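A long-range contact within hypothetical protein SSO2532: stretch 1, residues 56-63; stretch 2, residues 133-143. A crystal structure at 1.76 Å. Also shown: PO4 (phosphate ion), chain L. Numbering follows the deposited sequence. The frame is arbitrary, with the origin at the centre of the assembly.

Stretch 1, residues 56-63: AHSTAAIV
Stretch 2 133-143: LDGPRSERHIT

A phosphate ion, probably from the crystallisation liquor, is clasped by both stretches. From the first, His 57 ND1 donates to PO4 O3 (3.0 Å), Ser 58 N and OG to PO4 O2 (3.0 and 2.7 Å), and Thr 59 N and OG1 to PO4 O4 (3.0 and 2.8 Å); from the second, Arg 140 NH1 reaches PO4 O4 (2.9 Å) and Arg 137 NH2 PO4 O1 (3.1 Å). Residues 56-59 form a loop leading into strand 60-63; Ala 56 lies nearest His 141 (CA to CA 7.0 Å) and Ala 60 nearest Leu 133 (CA to CA 5.7 Å). His 57 (chi1 m, chi2 -67°; phi/psi -138/145) points toward stretch 2, so its NE2 accepts from the backbone N of His 141 at 2.8 Å, while Arg 140 CD lies 3.9 Å from its ring centroid, over the face. Arg 140 (m, m, t, chi4 176°) donates from NH2 to Thr 59 OG1 at 2.8 Å; Thr 59 (p) thus accepts from arginine and donates to phosphate. Leu 133 N donates to Thr 59 O (3.3 Å). Arg 137 (m, m, t, chi4 90°) is braced by a salt bridge from NH2 to Asp 134 OD2 (3.0 Å). A cis peptide precedes Pro 136, and the chain turns at Ser 138. Farther along, Ile 62 CD1 packs on Ile 142 CG2 at 4.2 Å.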

# COMPACT_ATOMS: atom_id res chain seq x y z
N ALA C 56 2.73 -1.82 -13.64
CA ALA C 56 3.64 -2.95 -13.81
C ALA C 56 5.06 -2.47 -14.14
O ALA C 56 5.63 -2.83 -15.18
CB ALA C 56 3.15 -3.85 -14.93
N HIS C 57 5.57 -1.56 -13.33
CA HIS C 57 6.80 -0.85 -13.61
C HIS C 57 7.53 -0.82 -12.29
O HIS C 57 6.89 -0.73 -11.25
CB HIS C 57 6.50 0.60 -14.03
CG HIS C 57 5.79 0.75 -15.34
ND1 HIS C 57 6.37 0.43 -16.54
CD2 HIS C 57 4.58 1.28 -15.64
CE1 HIS C 57 5.54 0.72 -17.52
NE2 HIS C 57 4.45 1.25 -17.00
N SER C 58 8.85 -0.91 -12.30
CA SER C 58 9.59 -0.90 -11.07
C SER C 58 10.21 0.48 -10.75
O SER C 58 10.83 0.64 -9.67
CB SER C 58 10.66 -1.98 -11.16
OG SER C 58 11.65 -1.58 -12.11
N THR C 59 10.02 1.47 -11.63
CA THR C 59 10.57 2.82 -11.41
C THR C 59 9.48 3.91 -11.49
O THR C 59 9.75 5.10 -11.64
CB THR C 59 11.71 3.08 -12.40
OG1 THR C 59 11.20 3.07 -13.72
CG2 THR C 59 12.79 2.04 -12.23
N ALA C 60 8.25 3.45 -11.37
CA ALA C 60 7.10 4.29 -11.19
C ALA C 60 6.21 3.75 -10.07
O ALA C 60 6.36 2.60 -9.60
CB ALA C 60 6.32 4.42 -12.50
N ALA C 61 5.30 4.60 -9.60
CA ALA C 61 4.41 4.22 -8.51
C ALA C 61 3.04 4.86 -8.70
O ALA C 61 2.84 5.68 -9.59
CB ALA C 61 5.01 4.62 -7.13
N ILE C 62 2.11 4.48 -7.82
CA ILE C 62 0.74 5.07 -7.80
C ILE C 62 0.52 5.60 -6.42
O ILE C 62 0.78 4.87 -5.46
CB ILE C 62 -0.34 4.03 -8.11
CG1 ILE C 62 -0.21 3.52 -9.59
CG2 ILE C 62 -1.74 4.61 -7.89
CD1 ILE C 62 -0.48 4.63 -10.69
N VAL C 63 0.14 6.89 -6.30
CA VAL C 63 -0.19 7.48 -5.00
C VAL C 63 -1.50 8.22 -5.07
O VAL C 63 -2.03 8.46 -6.14
CB VAL C 63 0.93 8.42 -4.41
CG1 VAL C 63 2.19 7.64 -4.22
CG2 VAL C 63 1.13 9.66 -5.28
N LEU C 133 9.52 8.37 -11.70
CA LEU C 133 10.82 8.63 -11.05
C LEU C 133 12.01 8.43 -11.94
O LEU C 133 13.14 8.74 -11.52
CB LEU C 133 11.02 7.77 -9.77
CG LEU C 133 10.02 7.93 -8.61
CD1 LEU C 133 10.47 7.22 -7.35
CD2 LEU C 133 9.74 9.42 -8.31
N ASP C 134 11.78 7.93 -13.14
CA ASP C 134 12.83 7.66 -14.12
C ASP C 134 12.39 8.06 -15.54
O ASP C 134 12.64 7.34 -16.51
CB ASP C 134 13.24 6.18 -14.07
CG ASP C 134 14.56 5.88 -14.80
OD1 ASP C 134 15.51 6.68 -14.73
OD2 ASP C 134 14.68 4.82 -15.43
N GLY C 135 11.79 9.24 -15.68
CA GLY C 135 11.38 9.72 -17.02
C GLY C 135 12.54 10.37 -17.75
O GLY C 135 13.65 10.48 -17.21
N PRO C 136 12.32 10.79 -19.01
CA PRO C 136 11.08 10.60 -19.75
C PRO C 136 10.91 9.16 -20.17
O PRO C 136 11.88 8.49 -20.46
CB PRO C 136 11.23 11.52 -20.95
CG PRO C 136 12.71 11.66 -21.12
CD PRO C 136 13.35 11.47 -19.82
N ARG C 137 9.67 8.69 -20.15
CA ARG C 137 9.34 7.36 -20.65
C ARG C 137 8.20 7.58 -21.61
O ARG C 137 7.29 8.35 -21.28
CB ARG C 137 8.82 6.48 -19.52
CG ARG C 137 9.86 6.09 -18.46
CD ARG C 137 11.08 5.48 -19.01
NE ARG C 137 11.86 4.86 -17.95
CZ ARG C 137 11.73 3.59 -17.56
NH1 ARG C 137 10.88 2.77 -18.15
NH2 ARG C 137 12.47 3.14 -16.57
N SER C 138 8.24 6.89 -22.76
CA SER C 138 7.22 7.02 -23.80
C SER C 138 5.91 6.34 -23.43
O SER C 138 4.86 6.81 -23.82
CB SER C 138 7.73 6.49 -25.16
N GLU C 139 5.98 5.23 -22.70
CA GLU C 139 4.78 4.48 -22.36
C GLU C 139 4.85 3.93 -20.94
O GLU C 139 5.47 2.89 -20.65
CB GLU C 139 4.49 3.36 -23.40
CG GLU C 139 3.25 2.51 -23.09
CD GLU C 139 2.96 1.39 -24.10
OE1 GLU C 139 3.69 1.20 -25.10
OE2 GLU C 139 1.95 0.69 -23.87
N ARG C 140 4.21 4.65 -20.04
CA ARG C 140 3.87 4.09 -18.72
C ARG C 140 2.47 3.55 -18.81
O ARG C 140 1.57 4.26 -19.27
CB ARG C 140 3.94 5.16 -17.65
CG ARG C 140 5.32 5.70 -17.38
CD ARG C 140 6.28 4.58 -17.05
NE ARG C 140 7.42 5.05 -16.26
CZ ARG C 140 8.36 4.26 -15.78
NH1 ARG C 140 8.29 2.97 -16.01
NH2 ARG C 140 9.37 4.77 -15.03
N HIS C 141 2.32 2.29 -18.42
CA HIS C 141 1.06 1.58 -18.50
C HIS C 141 0.50 1.42 -17.08
O HIS C 141 1.12 0.83 -16.21
CB HIS C 141 1.25 0.24 -19.13
CG HIS C 141 -0.01 -0.57 -19.20
ND1 HIS C 141 0.01 -1.93 -19.35
CD2 HIS C 141 -1.31 -0.21 -19.11
CE1 HIS C 141 -1.24 -2.39 -19.35
NE2 HIS C 141 -2.05 -1.36 -19.20
N ILE C 142 -0.69 1.97 -16.88
CA ILE C 142 -1.43 1.79 -15.64
C ILE C 142 -2.64 0.86 -15.92
O ILE C 142 -3.43 1.12 -16.83
CB ILE C 142 -2.00 3.13 -15.14
CG1 ILE C 142 -0.88 4.17 -14.90
CG2 ILE C 142 -2.77 2.94 -13.82
CD1 ILE C 142 -1.15 5.51 -15.52
N THR C 143 -2.74 -0.21 -15.16
CA THR C 143 -3.91 -1.08 -15.21
C THR C 143 -4.93 -0.59 -14.24
O THR C 143 -4.60 -0.29 -13.09
CB THR C 143 -3.51 -2.51 -14.79
OG1 THR C 143 -2.52 -2.96 -15.73
CG2 THR C 143 -4.70 -3.45 -14.80
P PO4 L . 10.30 -0.21 -15.39
O1 PO4 L . 11.47 0.24 -16.17
O2 PO4 L . 10.60 -1.49 -14.61
O3 PO4 L . 9.17 -0.63 -16.31
O4 PO4 L . 9.68 0.91 -14.60
O HOH W 1 0.13 -2.18 -15.78